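Local coordinates for major royal jelly protein 1 (Apis mellifera, PDB 5YYL), which serves as the most abundant protein of royal jelly, probably nourishing bee larvae, and binds the sterol 24-methylenecholesterol, at residues G183-Q191 / D251-S259; E296-T304 / T335-T343. All coordinates share one frame; numbering follows the deposited sequence.

Contact 1. Residues G183-Q191 / D251-S259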
loop_
_atom_site.group_PDB
_atom_site.type_symbol
_atom_site.label_atom_id
_atom_site.label_comp_id
_atom_site.label_asym_id
_atom_site.label_seq_id
_atom_site.Cartn_x
_atom_site.Cartn_y
_atom_site.Cartn_z
ATOM N N GLY A 183 34.221 47.954 5.078
ATOM C CA GLY A 183 33.850 46.540 5.064
ATOM C C GLY A 183 32.367 46.264 4.853
ATOM O O GLY A 183 31.497 46.927 5.462
ATOM N N ARG A 184 32.077 45.288 3.984
ATOM C CA ARG A 184 30.724 44.733 3.841
ATOM C C ARG A 184 30.758 43.260 3.438
ATOM O O ARG A 184 30.883 42.938 2.263
ATOM C CB ARG A 184 29.896 45.540 2.844
ATOM C CG ARG A 184 28.440 45.091 2.789
ATOM C CD ARG A 184 27.507 46.189 2.336
ATOM N NE ARG A 184 27.503 46.375 0.885
ATOM C CZ ARG A 184 27.313 47.538 0.258
ATOM N NH1 ARG A 184 27.126 48.676 0.938
ATOM N NH2 ARG A 184 27.328 47.558 -1.078
ATOM N N LEU A 185 30.584 42.387 4.430
ATOM C CA LEU A 185 30.628 40.943 4.235
ATOM C C LEU A 185 29.348 40.453 3.529
ATOM O O LEU A 185 28.271 40.383 4.133
ATOM C CB LEU A 185 30.836 40.261 5.600
ATOM C CG LEU A 185 32.030 40.788 6.436
ATOM C CD1 LEU A 185 32.383 39.871 7.590
ATOM C CD2 LEU A 185 33.271 40.996 5.583
ATOM N N SER A 186 29.472 40.131 2.247
ATOM C CA SER A 186 28.331 39.979 1.323
ATOM C C SER A 186 28.189 38.614 0.614
ATOM O O SER A 186 27.407 38.498 -0.324
ATOM C CB SER A 186 28.537 41.017 0.226
ATOM O OG SER A 186 29.705 40.694 -0.573
ATOM N N SER A 187 28.995 37.627 1.001
ATOM C CA SER A 187 29.043 36.337 0.300
ATOM C C SER A 187 29.665 35.271 1.198
ATOM O O SER A 187 30.523 35.571 2.028
ATOM C CB SER A 187 29.829 36.454 -1.019
ATOM O OG SER A 187 29.232 35.670 -2.046
ATOM N N LEU A 188 29.206 34.036 1.038
ATOM C CA LEU A 188 29.521 32.969 1.981
ATOM C C LEU A 188 29.536 31.630 1.269
ATOM O O LEU A 188 28.725 31.372 0.366
ATOM C CB LEU A 188 28.496 32.935 3.113
ATOM C CG LEU A 188 28.566 31.848 4.188
ATOM C CD1 LEU A 188 29.782 32.072 5.069
ATOM C CD2 LEU A 188 27.271 31.852 4.993
ATOM N N ALA A 189 30.467 30.780 1.677
ATOM C CA ALA A 189 30.573 29.429 1.149
ATOM C C ALA A 189 31.234 28.574 2.201
ATOM O O ALA A 189 32.128 29.038 2.895
ATOM C CB ALA A 189 31.386 29.421 -0.121
ATOM N N VAL A 190 30.796 27.322 2.319
ATOM C CA VAL A 190 31.250 26.450 3.385
ATOM C C VAL A 190 31.696 25.101 2.831
ATOM O O VAL A 190 31.030 24.526 1.986
ATOM C CB VAL A 190 30.120 26.264 4.406
ATOM C CG1 VAL A 190 30.570 25.364 5.553
ATOM C CG2 VAL A 190 29.645 27.621 4.920
ATOM N N GLN A 191 32.820 24.606 3.335
ATOM C CA GLN A 191 33.430 23.350 2.896
ATOM C C GLN A 191 33.515 22.397 4.097
ATOM O O GLN A 191 34.519 22.348 4.789
ATOM C CB GLN A 191 34.818 23.664 2.312
ATOM C CG GLN A 191 35.455 22.617 1.420
ATOM C CD GLN A 191 36.690 23.182 0.725
ATOM O OE1 GLN A 191 37.563 23.772 1.369
ATOM N NE2 GLN A 191 36.757 23.024 -0.599
ATOM N N ASP A 251 31.755 48.122 -6.101
ATOM C CA ASP A 251 31.918 46.973 -5.211
ATOM C C ASP A 251 32.780 45.907 -5.889
ATOM O O ASP A 251 32.728 45.734 -7.112
ATOM C CB ASP A 251 30.553 46.373 -4.830
ATOM C CG ASP A 251 29.678 47.335 -4.049
ATOM O OD1 ASP A 251 30.065 47.726 -2.934
ATOM O OD2 ASP A 251 28.587 47.683 -4.542
ATOM N N GLY A 252 33.572 45.208 -5.072
ATOM C CA GLY A 252 34.470 44.133 -5.522
ATOM C C GLY A 252 33.942 42.736 -5.248
ATOM O O GLY A 252 32.762 42.460 -5.483
ATOM N N ILE A 253 34.814 41.860 -4.749
ATOM C CA ILE A 253 34.508 40.422 -4.584
ATOM C C ILE A 253 33.177 40.134 -3.897
ATOM O O ILE A 253 32.962 40.457 -2.737
ATOM C CB ILE A 253 35.655 39.654 -3.874
ATOM C CG1 ILE A 253 35.391 38.153 -3.887
ATOM C CG2 ILE A 253 35.915 40.169 -2.464
ATOM C CD1 ILE A 253 36.575 37.338 -3.421
ATOM N N SER A 254 32.277 39.538 -4.666
ATOM C CA SER A 254 31.083 38.857 -4.152
ATOM C C SER A 254 30.701 37.716 -5.119
ATOM O O SER A 254 31.518 37.306 -5.946
ATOM C CB SER A 254 29.932 39.853 -3.962
ATOM O OG SER A 254 29.097 39.414 -2.900
ATOM N N GLY A 255 29.480 37.205 -5.021
ATOM C CA GLY A 255 29.032 36.138 -5.890
ATOM C C GLY A 255 29.941 34.922 -5.847
ATOM O O GLY A 255 30.354 34.413 -6.883
ATOM N N MET A 256 30.241 34.443 -4.646
ATOM C CA MET A 256 31.078 33.260 -4.499
ATOM C C MET A 256 30.281 31.963 -4.686
ATOM O O MET A 256 29.070 31.936 -4.495
ATOM C CB MET A 256 31.767 33.266 -3.144
ATOM C CG MET A 256 32.722 34.434 -2.965
ATOM S SD MET A 256 33.973 34.069 -1.711
ATOM C CE MET A 256 32.948 33.724 -0.287
ATOM N N ALA A 257 30.996 30.900 -5.049
ATOM C CA ALA A 257 30.424 29.569 -5.225
ATOM C C ALA A 257 31.504 28.505 -5.267
ATOM O O ALA A 257 32.333 28.497 -6.171
ATOM C CB ALA A 257 29.622 29.501 -6.504
ATOM N N LEU A 258 31.462 27.597 -4.300
ATOM C CA LEU A 258 32.407 26.501 -4.191
ATOM C C LEU A 258 31.942 25.316 -5.018
ATOM O O LEU A 258 30.813 24.871 -4.870
ATOM C CB LEU A 258 32.512 26.089 -2.723
ATOM C CG LEU A 258 33.580 25.083 -2.328
ATOM C CD1 LEU A 258 34.963 25.634 -2.635
ATOM C CD2 LEU A 258 33.428 24.819 -0.842
ATOM N N SER A 259 32.808 24.807 -5.893
ATOM C CA SER A 259 32.526 23.570 -6.637
ATOM C C SER A 259 32.730 22.371 -5.727
ATOM O O SER A 259 33.840 22.170 -5.238
ATOM C CB SER A 259 33.434 23.430 -7.851
ATOM O OG SER A 259 33.342 22.130 -8.407
#

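Contact 2. Residues E296-T304 / T335-T343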
loop_
_atom_site.group_PDB
_atom_site.type_symbol
_atom_site.label_atom_id
_atom_site.label_comp_id
_atom_site.label_asym_id
_atom_site.label_seq_id
_atom_site.Cartn_x
_atom_site.Cartn_y
_atom_site.Cartn_z
ATOM N N GLU A 296 43.055 31.982 -10.530
ATOM C CA GLU A 296 42.886 31.534 -11.917
ATOM C C GLU A 296 41.671 32.229 -12.537
ATOM O O GLU A 296 41.106 33.129 -11.919
ATOM C CB GLU A 296 42.754 30.008 -11.946
ATOM C CG GLU A 296 44.003 29.284 -11.436
ATOM C CD GLU A 296 43.843 27.763 -11.321
ATOM O OE1 GLU A 296 43.703 27.089 -12.373
ATOM O OE2 GLU A 296 43.878 27.241 -10.177
ATOM N N GLY A 297 41.326 31.876 -13.771
ATOM C CA GLY A 297 40.103 32.367 -14.428
ATOM C C GLY A 297 40.337 33.422 -15.490
ATOM O O GLY A 297 41.321 34.144 -15.449
ATOM N N VAL A 298 39.420 33.511 -16.444
ATOM C CA VAL A 298 39.505 34.482 -17.533
ATOM C C VAL A 298 39.005 35.844 -17.048
ATOM O O VAL A 298 38.158 35.921 -16.159
ATOM C CB VAL A 298 38.643 34.040 -18.734
ATOM C CG1 VAL A 298 38.848 34.976 -19.907
ATOM C CG2 VAL A 298 38.944 32.595 -19.135
ATOM N N GLN A 299 39.536 36.908 -17.646
ATOM C CA GLN A 299 39.044 38.280 -17.437
ATOM C C GLN A 299 38.208 38.738 -18.635
ATOM O O GLN A 299 38.439 38.309 -19.766
ATOM C CB GLN A 299 40.200 39.249 -17.225
ATOM C CG GLN A 299 39.764 40.568 -16.606
ATOM C CD GLN A 299 40.860 41.625 -16.545
ATOM O OE1 GLN A 299 40.563 42.815 -16.355
ATOM N NE2 GLN A 299 42.129 41.202 -16.704
ATOM N N ASN A 300 37.227 39.601 -18.373
ATOM C CA ASN A 300 36.347 40.158 -19.401
ATOM C C ASN A 300 35.696 39.083 -20.284
ATOM O O ASN A 300 35.405 39.325 -21.457
ATOM C CB ASN A 300 37.110 41.190 -20.243
ATOM C CG ASN A 300 37.755 42.280 -19.387
ATOM O OD1 ASN A 300 37.104 42.889 -18.534
ATOM N ND2 ASN A 300 39.042 42.523 -19.611
ATOM N N ILE A 301 35.451 37.906 -19.704
ATOM C CA ILE A 301 34.890 36.772 -20.438
ATOM C C ILE A 301 33.393 36.891 -20.694
ATOM O O ILE A 301 32.893 36.276 -21.614
ATOM C CB ILE A 301 35.182 35.422 -19.745
ATOM C CG1 ILE A 301 34.795 34.256 -20.675
ATOM C CG2 ILE A 301 34.482 35.306 -18.389
ATOM C CD1 ILE A 301 35.368 32.914 -20.283
ATOM N N LEU A 302 32.664 37.645 -19.878
ATOM C CA LEU A 302 31.209 37.846 -20.078
ATOM C C LEU A 302 30.964 39.219 -20.689
ATOM O O LEU A 302 31.780 40.126 -20.555
ATOM C CB LEU A 302 30.442 37.709 -18.748
ATOM C CG LEU A 302 30.774 36.492 -17.880
ATOM C CD1 LEU A 302 30.069 36.595 -16.541
ATOM C CD2 LEU A 302 30.401 35.209 -18.593
ATOM N N ASP A 303 29.830 39.375 -21.358
ATOM C CA ASP A 303 29.445 40.658 -21.950
ATOM C C ASP A 303 28.869 41.623 -20.913
ATOM O O ASP A 303 28.890 42.835 -21.132
ATOM C CB ASP A 303 28.426 40.440 -23.071
ATOM C CG ASP A 303 29.014 39.694 -24.256
ATOM O OD1 ASP A 303 30.047 40.143 -24.813
ATOM O OD2 ASP A 303 28.455 38.652 -24.642
ATOM N N THR A 304 28.329 41.087 -19.808
ATOM C CA THR A 304 27.795 41.892 -18.705
ATOM C C THR A 304 28.328 41.393 -17.351
ATOM O O THR A 304 29.075 40.421 -17.291
ATOM C CB THR A 304 26.247 41.892 -18.736
ATOM O OG1 THR A 304 25.736 42.759 -17.717
ATOM C CG2 THR A 304 25.623 40.428 -18.579
ATOM N N THR A 335 36.500 23.861 -21.106
ATOM C CA THR A 335 37.482 24.912 -20.928
ATOM C C THR A 335 36.761 26.249 -20.739
ATOM O O THR A 335 35.743 26.509 -21.382
ATOM C CB THR A 335 38.444 25.009 -22.140
ATOM O OG1 THR A 335 37.716 25.361 -23.323
ATOM C CG2 THR A 335 39.176 23.685 -22.366
ATOM N N LEU A 336 37.299 27.087 -19.863
ATOM C CA LEU A 336 36.679 28.342 -19.535
ATOM C C LEU A 336 36.869 29.323 -20.670
ATOM O O LEU A 336 37.899 29.985 -20.752
ATOM C CB LEU A 336 37.244 28.877 -18.203
ATOM C CG LEU A 336 36.526 30.045 -17.531
ATOM C CD1 LEU A 336 35.029 29.802 -17.345
ATOM C CD2 LEU A 336 37.189 30.322 -16.196
ATOM N N GLU A 337 35.879 29.390 -21.555
ATOM C CA GLU A 337 35.875 30.378 -22.635
ATOM C C GLU A 337 34.477 30.617 -23.154
ATOM O O GLU A 337 33.594 29.806 -22.921
ATOM C CB GLU A 337 36.813 29.966 -23.781
ATOM C CG GLU A 337 36.861 28.478 -24.113
ATOM C CD GLU A 337 37.957 28.123 -25.122
ATOM O OE1 GLU A 337 38.959 28.875 -25.258
ATOM O OE2 GLU A 337 37.822 27.067 -25.774
ATOM N N ARG A 338 34.321 31.707 -23.905
ATOM C CA ARG A 338 33.032 32.161 -24.456
ATOM C C ARG A 338 32.178 31.079 -25.107
ATOM O O ARG A 338 30.982 31.030 -24.855
ATOM C CB ARG A 338 33.240 33.236 -25.532
ATOM C CG ARG A 338 33.942 34.504 -25.115
ATOM C CD ARG A 338 33.052 35.527 -24.457
ATOM N NE ARG A 338 32.145 36.186 -25.386
ATOM C CZ ARG A 338 31.649 37.418 -25.232
ATOM N NH1 ARG A 338 31.991 38.201 -24.192
ATOM N NH2 ARG A 338 30.817 37.887 -26.165
ATOM N N HIS A 339 32.777 30.223 -25.942
ATOM C CA HIS A 339 32.014 29.182 -26.665
ATOM C C HIS A 339 31.472 28.039 -25.769
ATOM O O HIS A 339 30.625 27.248 -26.208
ATOM C CB HIS A 339 32.790 28.647 -27.890
ATOM C CG HIS A 339 33.775 27.553 -27.590
ATOM N ND1 HIS A 339 33.503 26.221 -27.838
ATOM C CD2 HIS A 339 35.037 27.595 -27.098
ATOM C CE1 HIS A 339 34.548 25.487 -27.491
ATOM N NE2 HIS A 339 35.492 26.297 -27.039
ATOM N N ASN A 340 31.945 27.970 -24.525
ATOM C CA ASN A 340 31.384 27.069 -23.509
ATOM C C ASN A 340 30.411 27.711 -22.493
ATOM O O ASN A 340 29.856 27.007 -21.646
ATOM C CB ASN A 340 32.540 26.382 -22.777
ATOM C CG ASN A 340 33.377 25.531 -23.693
ATOM O OD1 ASN A 340 32.886 25.029 -24.704
ATOM N ND2 ASN A 340 34.646 25.363 -23.351
ATOM N N ILE A 341 30.226 29.031 -22.573
ATOM C CA ILE A 341 29.269 29.771 -21.759
ATOM C C ILE A 341 27.952 29.902 -22.532
ATOM O O ILE A 341 27.941 30.414 -23.650
ATOM C CB ILE A 341 29.839 31.155 -21.384
ATOM C CG1 ILE A 341 31.024 30.938 -20.452
ATOM C CG2 ILE A 341 28.794 32.048 -20.729
ATOM C CD1 ILE A 341 31.910 32.144 -20.264
ATOM N N ARG A 342 26.854 29.433 -21.942
ATOM C CA ARG A 342 25.518 29.606 -22.535
ATOM C C ARG A 342 24.553 30.224 -21.533
ATOM O O ARG A 342 24.718 30.054 -20.314
ATOM C CB ARG A 342 24.959 28.265 -23.081
ATOM C CG ARG A 342 25.836 27.542 -24.121
ATOM C CD ARG A 342 25.668 27.996 -25.586
ATOM N NE ARG A 342 26.857 27.741 -26.414
ATOM C CZ ARG A 342 26.973 26.769 -27.320
ATOM N N THR A 343 23.570 30.973 -22.035
ATOM C CA THR A 343 22.512 31.499 -21.179
ATOM C C THR A 343 21.323 30.549 -21.273
ATOM O O THR A 343 20.868 30.233 -22.353
ATOM C CB THR A 343 22.111 32.962 -21.482
ATOM O OG1 THR A 343 21.037 32.996 -22.411
ATOM C CG2 THR A 343 23.299 33.758 -22.006
#

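Contact 1. Residues G183-Q191 / D251-S259
Ser186 OG and Ser254 OG meet at 2.7 Å in a hydroxyl-to-hydroxyl hydrogen bond between the first strands of two successive blades of the beta-propeller. Strands 185-191 and 253-258 run nearly parallel, 19° apart, yet each pairs with a partner in its own four-stranded sheet, and every bond across the seam uses at least one side chain. Ser186 OG reaches Ser254 because it sits between its own N and carbonyl carbon (chi1 67°). Next along, at Ser187, the backbone N-H of Met256 points almost straight at OG (3.0 Å, 174°), tying a side chain of one blade to the main chain of the next just after Gly255, whose phi is positive.

Farther along, the packing is mostly apolar. Met256 folds at its last torsion and lays CE against the Ser187 carbonyl, 3.8 Å from O, while CB of Ala189 faces CB of Leu258. At the far end the extended Gln191, whose amide is held by Tyr204 and Thr280, crosses Leu258 at about a right angle, and methyl CD2 of the leucine rests 3.6 Å from Gln191 CB.

Just before the two strands begin, Arg184 is steadied by Glu208 and the Asn145 carbonyl. Its NH2 also lies 3.3 Å from Asp251 OD1, a salt bridge of charges alone, since the oxygen stands well out of the guanidinium plane and the carboxylate is strongly tilted against it.

Contact 2. Residues E296-T304 / T335-T343
The end of Ile301 is the main bump of this contact: its CD1 methyl pushes into a hollow formed by Leu336, the Glu337 backbone and Ile341, coming within 3.5 Å of both Glu337 CA and Ile341 CD1. CG1 of Ile301 lies anti to its backbone N (chi1 -170°) and the chain continues extended, which carries the methyl across to the other loop. CD1 of Ile341 fits between Ile301 and Leu302; the Ile341 side chain crosses the first obliquely and the second nearly at right angles, with Leu302 CD2 3.8 Å from Ile341 CD1. On the other flank Val298 and Leu336 lie alongside each other, pointing opposite ways; Val298 CG2 packs 3.9 Å from Leu336 CG, and Leu336 CD2 lies over CA of Gly297.

Arg338 covers the solvent-facing side. Bent at chi2 and chi3, its chain curls past the Ile301 carbonyl, to which NH1 adds a weak bond, and presents the edge of the guanidinium to Asp303. Asp303 OD1 lies in the guanidinium plane, 2.7 Å from NH2, with a weak second bond from NH1 at 2.8 Å, in a salt bridge whose carboxylate stands nearly perpendicular to that plane (86°).

This propeller seam joins the outgoing end of strand 295-298 to the short 3-10 turn 338-340 ahead of strand 342-346; Leu275 of strand 275-279 backs Ile301, Phe319 of strand 316-321 touches Leu302 and Ile341, and Trp330 of strand 326-331 packs on Leu336.

In the fold
Along the chain the two contacts stand in series, neither nested nor crossed. Contact 1 comes first and closes a loop of 59 residues: strands 201-207, 212-217 and 225-226 complete the sheet begun by 185-192, strands 239-242 and 245-248 follow, and the chain returns at 253-258 to open the next sheet. That sheet is shared, since 253-258 and 295-298 are its two outermost strands; contact 1 uses the first and contact 2 leaves from the last. Contact 2 then closes a loop of 30 residues holding strands 306-311, 316-321 and 326-331. The centres of the two contacts lie about 19 Å apart, and together they tie three consecutive propeller sheets, contact 1 nearer the chain's centre.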